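Lipoprotein (Mycoplasma mycoides subsp. capri, PDB 7ADK) probably acts as a surface-anchored peptidase of the chymotrypsin-like PA clan, in a family that includes immunoglobulin-cleaving proteases of mycoplasmas. Local coordinates at residues 460-465 against 489-494; 500-505 against 548-553; 694-699 against 748-753. All coordinates share one frame; numbering follows the deposited sequence.

Contacts 1 and 2 lie side by side, about 10 Å between centres, at the antiparallel sheet of the peptidase region. Contact 1 pairs strands 461-467 and 486-493; contact 2 comes next along the chain and sets the start of strand 503-507 against the loop after strand 541-546. Phe462 and Phe491 of the first pack on Val503 and Leu550 of the second, so the two share one apolar core. Contact 3 comes last, its centre about 34 Å and 37 Å from those of contacts 1 and 2, and joins two loops beside the mixed sheet. The arrangement is consistent with the two beta domains of PA-clan peptidases, one holding contacts 1 and 2 and the other contact 3.

Contact 1: 460-465 against 489-494; sequences VSFSLT and FTFSPI
Residues 461-465 and 489-493 pair as antiparallel strands of a beta hairpin with a long connection, within a sheet consistent with one PA-clan beta domain. Four backbone hydrogen bonds join the strands. Phe462 and Phe491 exchange two, and the bond from Phe491 N to Phe462 O (2.8 Å) is almost straight and nearly along the C=O axis. Leu464 and Phe489 form the second hydrogen-bonded pair, where Phe489 N approaches Leu464 O from above the carbonyl plane.

The apolar contacts gather on the face bearing Phe462, Leu464, Phe489 and Phe491. The rings of Phe462 and Phe491 lie side by side, nearly parallel (22°) but displaced so far that little of one covers the other; Phe462 CD2 meets Phe491 CD1 at 3.8 Å. Leu464 CD1 reaches Phe491 CE1, and Leu550 packs on both rings. Aromatic and leucine side chains suit this side, buried against Leu550 and strand 556-562.

Polar side chains meet on the other face, in the non-hydrogen-bonded pair Ser463-Thr490. Small hydroxyl residues fit the close approach of the chains here, and beta-branched Thr490 favours the strand. With OG anti to the backbone N (chi1 -165°), Ser463 OG lies 2.7 Å from Thr490 OG1 in a hydrogen bond.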
loop_
_atom_site.group_PDB
_atom_site.type_symbol
_atom_site.label_atom_id
_atom_site.label_comp_id
_atom_site.label_asym_id
_atom_site.label_seq_id
_atom_site.Cartn_x
_atom_site.Cartn_y
_atom_site.Cartn_z
ATOM N N VAL B 460 -26.204 12.470 7.645
ATOM C CA VAL B 460 -26.373 12.883 6.243
ATOM C C VAL B 460 -26.216 11.741 5.243
ATOM O O VAL B 460 -26.820 11.792 4.179
ATOM C CB VAL B 460 -25.461 14.062 5.867
ATOM C CG1 VAL B 460 -25.852 15.299 6.658
ATOM C CG2 VAL B 460 -23.974 13.808 6.026
ATOM N N SER B 461 -25.440 10.709 5.565
ATOM C CA SER B 461 -25.310 9.507 4.729
ATOM C C SER B 461 -24.821 8.276 5.495
ATOM O O SER B 461 -24.193 8.381 6.541
ATOM C CB SER B 461 -24.429 9.757 3.497
ATOM O OG SER B 461 -23.110 10.057 3.909
ATOM N N PHE B 462 -25.153 7.107 4.960
ATOM C CA PHE B 462 -24.825 5.763 5.438
ATOM C C PHE B 462 -24.277 4.983 4.259
ATOM O O PHE B 462 -24.808 5.094 3.163
ATOM C CB PHE B 462 -26.101 5.140 6.028
ATOM C CG PHE B 462 -26.181 3.626 6.019
ATOM C CD1 PHE B 462 -25.235 2.880 6.726
ATOM C CD2 PHE B 462 -27.202 2.975 5.283
ATOM C CE1 PHE B 462 -25.310 1.478 6.713
ATOM C CE2 PHE B 462 -27.304 1.568 5.309
ATOM C CZ PHE B 462 -26.358 0.828 6.028
ATOM N N SER B 463 -23.235 4.186 4.438
ATOM C CA SER B 463 -22.688 3.396 3.331
ATOM C C SER B 463 -22.203 2.001 3.746
ATOM O O SER B 463 -21.852 1.789 4.897
ATOM C CB SER B 463 -21.580 4.192 2.640
ATOM O OG SER B 463 -21.255 3.634 1.394
ATOM N N LEU B 464 -22.189 1.072 2.789
ATOM C CA LEU B 464 -21.744 -0.321 2.917
ATOM C C LEU B 464 -20.724 -0.591 1.810
ATOM O O LEU B 464 -21.120 -0.667 0.652
ATOM C CB LEU B 464 -22.985 -1.215 2.744
ATOM C CG LEU B 464 -24.093 -1.049 3.784
ATOM C CD1 LEU B 464 -25.362 -1.716 3.286
ATOM C CD2 LEU B 464 -23.740 -1.672 5.126
ATOM N N THR B 465 -19.435 -0.773 2.101
ATOM C CA THR B 465 -18.472 -1.275 1.098
ATOM C C THR B 465 -17.982 -2.673 1.409
ATOM O O THR B 465 -17.499 -2.954 2.500
ATOM C CB THR B 465 -17.352 -0.292 0.713
ATOM O OG1 THR B 465 -16.552 -0.832 -0.319
ATOM C CG2 THR B 465 -16.361 0.125 1.776
ATOM N N PHE B 489 -22.112 0.894 -1.604
ATOM C CA PHE B 489 -23.488 1.355 -1.728
ATOM C C PHE B 489 -23.710 2.460 -0.708
ATOM O O PHE B 489 -23.655 2.193 0.485
ATOM C CB PHE B 489 -24.453 0.177 -1.512
ATOM C CG PHE B 489 -24.185 -0.991 -2.432
ATOM C CD1 PHE B 489 -23.226 -1.953 -2.083
ATOM C CD2 PHE B 489 -24.838 -1.077 -3.666
ATOM C CE1 PHE B 489 -22.882 -2.966 -2.982
ATOM C CE2 PHE B 489 -24.508 -2.102 -4.556
ATOM C CZ PHE B 489 -23.518 -3.036 -4.224
ATOM N N THR B 490 -23.950 3.689 -1.147
ATOM C CA THR B 490 -24.150 4.850 -0.266
ATOM C C THR B 490 -25.585 5.324 -0.352
ATOM O O THR B 490 -26.095 5.538 -1.437
ATOM C CB THR B 490 -23.179 5.989 -0.586
ATOM O OG1 THR B 490 -21.855 5.527 -0.494
ATOM C CG2 THR B 490 -23.279 7.168 0.373
ATOM N N PHE B 491 -26.223 5.539 0.788
ATOM C CA PHE B 491 -27.610 5.958 0.915
ATOM C C PHE B 491 -27.696 7.320 1.588
ATOM O O PHE B 491 -26.989 7.596 2.558
ATOM C CB PHE B 491 -28.417 4.911 1.672
ATOM C CG PHE B 491 -28.298 3.510 1.122
ATOM C CD1 PHE B 491 -27.226 2.688 1.517
ATOM C CD2 PHE B 491 -29.244 3.024 0.204
ATOM C CE1 PHE B 491 -27.106 1.389 1.006
ATOM C CE2 PHE B 491 -29.143 1.709 -0.270
ATOM C CZ PHE B 491 -28.078 0.892 0.129
ATOM N N SER B 492 -28.572 8.171 1.068
ATOM C CA SER B 492 -28.744 9.561 1.477
ATOM C C SER B 492 -30.227 9.925 1.536
ATOM O O SER B 492 -31.008 9.399 0.748
ATOM C CB SER B 492 -28.008 10.474 0.504
ATOM O OG SER B 492 -28.430 10.261 -0.824
ATOM N N PRO B 493 -30.653 10.788 2.465
ATOM C CA PRO B 493 -32.055 11.149 2.652
ATOM C C PRO B 493 -32.579 12.155 1.615
ATOM O O PRO B 493 -31.839 12.996 1.108
ATOM C CB PRO B 493 -32.102 11.752 4.051
ATOM C CG PRO B 493 -30.737 12.397 4.222
ATOM C CD PRO B 493 -29.821 11.465 3.446
ATOM N N ILE B 494 -33.881 12.116 1.352
ATOM C CA ILE B 494 -34.603 12.978 0.411
ATOM C C ILE B 494 -35.932 13.426 1.049
ATOM O O ILE B 494 -36.487 12.739 1.906
ATOM C CB ILE B 494 -34.723 12.231 -0.952
ATOM C CG1 ILE B 494 -33.582 12.650 -1.867
ATOM C CG2 ILE B 494 -36.062 12.355 -1.652
ATOM C CD1 ILE B 494 -33.581 12.026 -3.253
#

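Contact 2: 500-505 against 548-553; sequences EDAVTA and AKLLDK
Three side chains carry this meeting of a strand start with a loop. Lys549 reaches across as a rod. Its CG sits in the crowded position between the backbone N and the carbonyl carbon (chi1 62°), and beyond it the chain is fully extended, so NZ arrives at the carbonyl of Asp501, the last residue of a short 3-10 segment. The hydrogen bond from Lys549 NZ to Asp501 O is 2.8 Å long and runs nearly along the C=O axis, with a C=O...N angle of 161°.

Alongside this arm Ala502 points its methyl group at the loop. Ala502 CB lies 3.4 Å from Lys549 O and touches Leu550 CD2 at 3.5 Å, a place where a side chain of one carbon lets the two backbones come near. Leu550, with CG anti to the carbonyl carbon (chi1 -73°), brings its forked tip forward: CD2 meets Ala502, while CD1 lies 4.2 Å from Val503 CG2. Val545 also touches both Val503 and Leu550, so the branched side chains of Val503, Val545 and Leu550 meet on the buried side.

The acid of Asp501 is turned elsewhere: its OD2 accepts a hydrogen bond from Lys498 N, and its OD1 stays 6.6 Å from Lys549 NZ. Between the two segments the lysine is therefore held by a backbone carbonyl and not by the carboxylate of Asp501, although that carboxylate would probably still favour the charged ammonium group. A long side chain suits this role, since its methylenes carry the ammonium group across to the other segment.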
loop_
_atom_site.group_PDB
_atom_site.type_symbol
_atom_site.label_atom_id
_atom_site.label_comp_id
_atom_site.label_asym_id
_atom_site.label_seq_id
_atom_site.Cartn_x
_atom_site.Cartn_y
_atom_site.Cartn_z
ATOM N N GLU B 500 -32.254 7.390 10.317
ATOM C CA GLU B 500 -32.752 6.493 11.372
ATOM C C GLU B 500 -34.146 5.888 11.138
ATOM O O GLU B 500 -34.489 4.896 11.775
ATOM C CB GLU B 500 -32.738 7.130 12.773
ATOM C CG GLU B 500 -31.368 7.115 13.462
ATOM C CD GLU B 500 -31.499 7.271 14.988
ATOM O OE1 GLU B 500 -32.378 7.995 15.465
ATOM O OE2 GLU B 500 -30.812 6.577 15.750
ATOM N N ASP B 501 -34.968 6.405 10.225
ATOM C CA ASP B 501 -36.231 5.737 9.891
ATOM C C ASP B 501 -36.020 4.391 9.173
ATOM O O ASP B 501 -36.944 3.583 9.119
ATOM C CB ASP B 501 -37.127 6.651 9.048
ATOM C CG ASP B 501 -37.441 8.010 9.673
ATOM O OD1 ASP B 501 -37.440 8.121 10.916
ATOM O OD2 ASP B 501 -37.740 8.960 8.914
ATOM N N ALA B 502 -34.826 4.141 8.627
ATOM C CA ALA B 502 -34.492 2.967 7.820
ATOM C C ALA B 502 -33.323 2.118 8.374
ATOM O O ALA B 502 -33.222 0.933 8.055
ATOM C CB ALA B 502 -34.208 3.472 6.410
ATOM N N VAL B 503 -32.424 2.715 9.166
ATOM C CA VAL B 503 -31.282 2.055 9.827
ATOM C C VAL B 503 -31.339 2.261 11.341
ATOM O O VAL B 503 -31.319 3.397 11.805
ATOM C CB VAL B 503 -29.945 2.563 9.265
ATOM C CG1 VAL B 503 -28.745 1.943 9.962
ATOM C CG2 VAL B 503 -29.819 2.244 7.790
ATOM N N THR B 504 -31.357 1.188 12.135
ATOM C CA THR B 504 -31.639 1.245 13.585
ATOM C C THR B 504 -30.707 0.334 14.376
ATOM O O THR B 504 -30.586 -0.837 14.044
ATOM C CB THR B 504 -33.106 0.842 13.846
ATOM O OG1 THR B 504 -34.020 1.651 13.146
ATOM C CG2 THR B 504 -33.509 0.901 15.313
ATOM N N ALA B 505 -30.108 0.794 15.475
ATOM C CA ALA B 505 -29.471 -0.098 16.452
ATOM C C ALA B 505 -30.540 -0.779 17.330
ATOM O O ALA B 505 -31.248 -0.105 18.078
ATOM C CB ALA B 505 -28.468 0.700 17.283
ATOM N N ALA B 548 -36.005 -2.234 1.783
ATOM C CA ALA B 548 -37.279 -1.898 1.146
ATOM C C ALA B 548 -37.737 -0.454 1.431
ATOM O O ALA B 548 -38.622 0.060 0.741
ATOM C CB ALA B 548 -38.339 -2.897 1.575
ATOM N N LYS B 549 -37.100 0.240 2.387
ATOM C CA LYS B 549 -37.138 1.703 2.527
ATOM C C LYS B 549 -35.749 2.339 2.601
ATOM O O LYS B 549 -35.564 3.328 3.282
ATOM C CB LYS B 549 -38.118 2.177 3.614
ATOM C CG LYS B 549 -37.810 1.703 5.037
ATOM C CD LYS B 549 -38.675 2.438 6.062
ATOM C CE LYS B 549 -38.750 1.665 7.365
ATOM N NZ LYS B 549 -39.431 2.383 8.435
ATOM N N LEU B 550 -34.783 1.809 1.857
ATOM C CA LEU B 550 -33.599 2.558 1.407
ATOM C C LEU B 550 -33.533 2.632 -0.123
ATOM O O LEU B 550 -33.000 3.596 -0.666
ATOM C CB LEU B 550 -32.302 1.942 1.947
ATOM C CG LEU B 550 -32.007 2.128 3.435
ATOM C CD1 LEU B 550 -30.725 1.406 3.772
ATOM C CD2 LEU B 550 -31.825 3.587 3.819
ATOM N N LEU B 551 -34.088 1.641 -0.821
ATOM C CA LEU B 551 -34.255 1.644 -2.277
ATOM C C LEU B 551 -35.593 2.262 -2.733
ATOM O O LEU B 551 -35.897 2.296 -3.925
ATOM C CB LEU B 551 -34.024 0.227 -2.805
ATOM C CG LEU B 551 -32.702 -0.416 -2.382
ATOM C CD1 LEU B 551 -32.636 -1.842 -2.833
ATOM C CD2 LEU B 551 -31.530 0.322 -2.929
ATOM N N ASP B 552 -36.380 2.797 -1.796
ATOM C CA ASP B 552 -37.553 3.620 -2.082
ATOM C C ASP B 552 -37.138 5.033 -2.533
ATOM O O ASP B 552 -36.784 5.891 -1.717
ATOM C CB ASP B 552 -38.460 3.625 -0.846
ATOM C CG ASP B 552 -39.797 4.341 -1.044
ATOM O OD1 ASP B 552 -40.045 4.901 -2.132
ATOM O OD2 ASP B 552 -40.620 4.318 -0.104
ATOM N N LYS B 553 -37.195 5.286 -3.845
ATOM C CA LYS B 553 -36.701 6.509 -4.503
ATOM C C LYS B 553 -37.441 7.795 -4.114
ATOM O O LYS B 553 -36.914 8.885 -4.323
ATOM C CB LYS B 553 -36.712 6.301 -6.025
ATOM C CG LYS B 553 -35.683 5.263 -6.486
ATOM C CD LYS B 553 -35.678 5.063 -7.993
ATOM C CE LYS B 553 -34.699 3.994 -8.448
ATOM N NZ LYS B 553 -34.684 3.768 -9.857
#

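Contact 3: 694-699 against 748-753; sequences GNFFSY and LPRFYA
Phe751 and Arg750 lie partly over one another: Phe751 CZ sits 3.3 Å above one face of the Arg750 guanidinium, displaced from its centre, and Arg750 NE lies over the margin of the ring. Roughly in the plane of the ring, beside its edge, Asn695 OD1 comes within 3.5 Å of Phe751 CD2, the amide standing almost upright to the ring (87°). Arg750 NH1 approaches the edge of the Phe696 ring, 4.4 Å from Phe696 CD2. The extended chain of an arginine suits this place: with CG anti to the backbone N (chi1 -179°) it brings a flat group up to two aromatic residues; Arg750 NE is bound by Lys255 O.

The backbones make a single bridge between Phe697 and Pro749. Arg750 N donates to Phe696 O at 3.0 Å, and Ser698 N donates to Leu748 O at 2.9 Å, nearly along the C=O axis. Pro749, lacking an N-H, fits between the two bonding residues.

Leu748 follows directly on strand 737-747. Together with Ser698 it packs on Thr783 of strand 783-792, while Tyr699 reaches helix 176-192, so segment 694-699 links the mixed sheet with that helix.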
loop_
_atom_site.group_PDB
_atom_site.type_symbol
_atom_site.label_atom_id
_atom_site.label_comp_id
_atom_site.label_asym_id
_atom_site.label_seq_id
_atom_site.Cartn_x
_atom_site.Cartn_y
_atom_site.Cartn_z
ATOM N N GLY B 694 -6.739 -21.254 10.137
ATOM C CA GLY B 694 -6.724 -19.994 10.874
ATOM C C GLY B 694 -5.488 -19.860 11.770
ATOM O O GLY B 694 -4.485 -20.550 11.594
ATOM N N ASN B 695 -5.566 -18.963 12.742
ATOM C CA ASN B 695 -4.635 -18.890 13.864
ATOM C C ASN B 695 -5.404 -19.007 15.186
ATOM O O ASN B 695 -6.575 -19.384 15.192
ATOM C CB ASN B 695 -3.722 -17.655 13.705
ATOM C CG ASN B 695 -2.804 -17.715 12.496
ATOM O OD1 ASN B 695 -2.630 -16.747 11.783
ATOM N ND2 ASN B 695 -2.177 -18.827 12.179
ATOM N N PHE B 696 -4.732 -18.776 16.309
ATOM C CA PHE B 696 -5.161 -19.272 17.614
ATOM C C PHE B 696 -5.187 -18.162 18.669
ATOM O O PHE B 696 -5.231 -16.972 18.358
ATOM C CB PHE B 696 -4.237 -20.442 17.993
ATOM C CG PHE B 696 -4.070 -21.493 16.915
ATOM C CD1 PHE B 696 -5.045 -22.494 16.763
ATOM C CD2 PHE B 696 -2.964 -21.455 16.043
ATOM C CE1 PHE B 696 -4.921 -23.440 15.736
ATOM C CE2 PHE B 696 -2.839 -22.406 15.020
ATOM C CZ PHE B 696 -3.826 -23.394 14.863
ATOM N N PHE B 697 -5.170 -18.552 19.938
ATOM C CA PHE B 697 -5.041 -17.665 21.086
ATOM C C PHE B 697 -3.609 -17.144 21.329
ATOM O O PHE B 697 -2.616 -17.799 21.034
ATOM C CB PHE B 697 -5.579 -18.398 22.310
ATOM C CG PHE B 697 -6.992 -18.939 22.202
ATOM C CD1 PHE B 697 -8.056 -18.082 21.874
ATOM C CD2 PHE B 697 -7.249 -20.294 22.475
ATOM C CE1 PHE B 697 -9.364 -18.579 21.802
ATOM C CE2 PHE B 697 -8.564 -20.770 22.463
ATOM C CZ PHE B 697 -9.614 -19.914 22.115
ATOM N N SER B 698 -3.511 -15.938 21.871
ATOM C CA SER B 698 -2.278 -15.216 22.167
ATOM C C SER B 698 -1.665 -15.604 23.518
ATOM O O SER B 698 -2.354 -15.675 24.532
ATOM C CB SER B 698 -2.613 -13.733 22.171
ATOM O OG SER B 698 -1.465 -12.951 22.296
ATOM N N TYR B 699 -0.348 -15.786 23.578
ATOM C CA TYR B 699 0.418 -16.008 24.813
ATOM C C TYR B 699 0.822 -14.659 25.459
ATOM O O TYR B 699 1.908 -14.512 26.007
ATOM C CB TYR B 699 1.608 -16.961 24.545
ATOM C CG TYR B 699 1.309 -18.440 24.303
ATOM C CD1 TYR B 699 0.462 -18.857 23.256
ATOM C CD2 TYR B 699 1.935 -19.422 25.099
ATOM C CE1 TYR B 699 0.228 -20.224 23.021
ATOM C CE2 TYR B 699 1.724 -20.793 24.855
ATOM C CZ TYR B 699 0.864 -21.197 23.814
ATOM O OH TYR B 699 0.696 -22.514 23.547
ATOM N N LEU B 748 -8.287 -13.325 23.395
ATOM C CA LEU B 748 -7.118 -12.641 22.837
ATOM C C LEU B 748 -6.636 -13.348 21.545
ATOM O O LEU B 748 -5.869 -14.307 21.621
ATOM C CB LEU B 748 -5.978 -12.521 23.870
ATOM C CG LEU B 748 -6.181 -11.619 25.100
ATOM C CD1 LEU B 748 -6.571 -10.208 24.695
ATOM C CD2 LEU B 748 -7.179 -12.123 26.134
ATOM N N PRO B 749 -7.074 -12.898 20.362
ATOM C CA PRO B 749 -6.550 -13.329 19.070
ATOM C C PRO B 749 -5.043 -13.115 18.879
ATOM O O PRO B 749 -4.506 -12.061 19.228
ATOM C CB PRO B 749 -7.347 -12.503 18.061
ATOM C CG PRO B 749 -7.902 -11.324 18.834
ATOM C CD PRO B 749 -8.198 -11.996 20.151
ATOM N N ARG B 750 -4.363 -14.105 18.282
ATOM C CA ARG B 750 -2.890 -14.174 18.154
ATOM C C ARG B 750 -2.232 -13.039 17.359
ATOM O O ARG B 750 -1.373 -12.354 17.906
ATOM C CB ARG B 750 -2.494 -15.544 17.587
ATOM C CG ARG B 750 -0.988 -15.759 17.433
ATOM C CD ARG B 750 -0.707 -17.113 16.793
ATOM N NE ARG B 750 0.727 -17.362 16.679
ATOM C CZ ARG B 750 1.330 -18.246 15.915
ATOM N NH1 ARG B 750 0.692 -19.108 15.189
ATOM N NH2 ARG B 750 2.617 -18.272 15.867
ATOM N N PHE B 751 -2.573 -12.891 16.079
ATOM C CA PHE B 751 -1.905 -11.985 15.138
ATOM C C PHE B 751 -2.846 -10.846 14.733
ATOM O O PHE B 751 -3.198 -10.729 13.566
ATOM C CB PHE B 751 -1.408 -12.776 13.905
ATOM C CG PHE B 751 -0.211 -13.709 14.042
ATOM C CD1 PHE B 751 0.876 -13.402 14.884
ATOM C CD2 PHE B 751 -0.130 -14.831 13.198
ATOM C CE1 PHE B 751 2.027 -14.205 14.876
ATOM C CE2 PHE B 751 1.016 -15.639 13.200
ATOM C CZ PHE B 751 2.104 -15.315 14.025
ATOM N N TYR B 752 -3.315 -10.006 15.660
ATOM C CA TYR B 752 -4.413 -9.081 15.340
ATOM C C TYR B 752 -4.445 -7.792 16.161
ATOM O O TYR B 752 -5.229 -7.629 17.096
ATOM C CB TYR B 752 -5.730 -9.845 15.435
ATOM C CG TYR B 752 -6.880 -9.309 14.598
ATOM C CD1 TYR B 752 -6.769 -9.204 13.201
ATOM C CD2 TYR B 752 -8.081 -8.946 15.214
ATOM C CE1 TYR B 752 -7.835 -8.695 12.436
ATOM C CE2 TYR B 752 -9.146 -8.435 14.461
ATOM C CZ TYR B 752 -9.024 -8.298 13.072
ATOM O OH TYR B 752 -10.049 -7.750 12.385
ATOM N N ALA B 753 -3.628 -6.826 15.753
ATOM C CA ALA B 753 -3.710 -5.451 16.224
ATOM C C ALA B 753 -3.939 -4.450 15.063
ATOM O O ALA B 753 -3.080 -3.620 14.772
ATOM C CB ALA B 753 -2.484 -5.180 17.089
#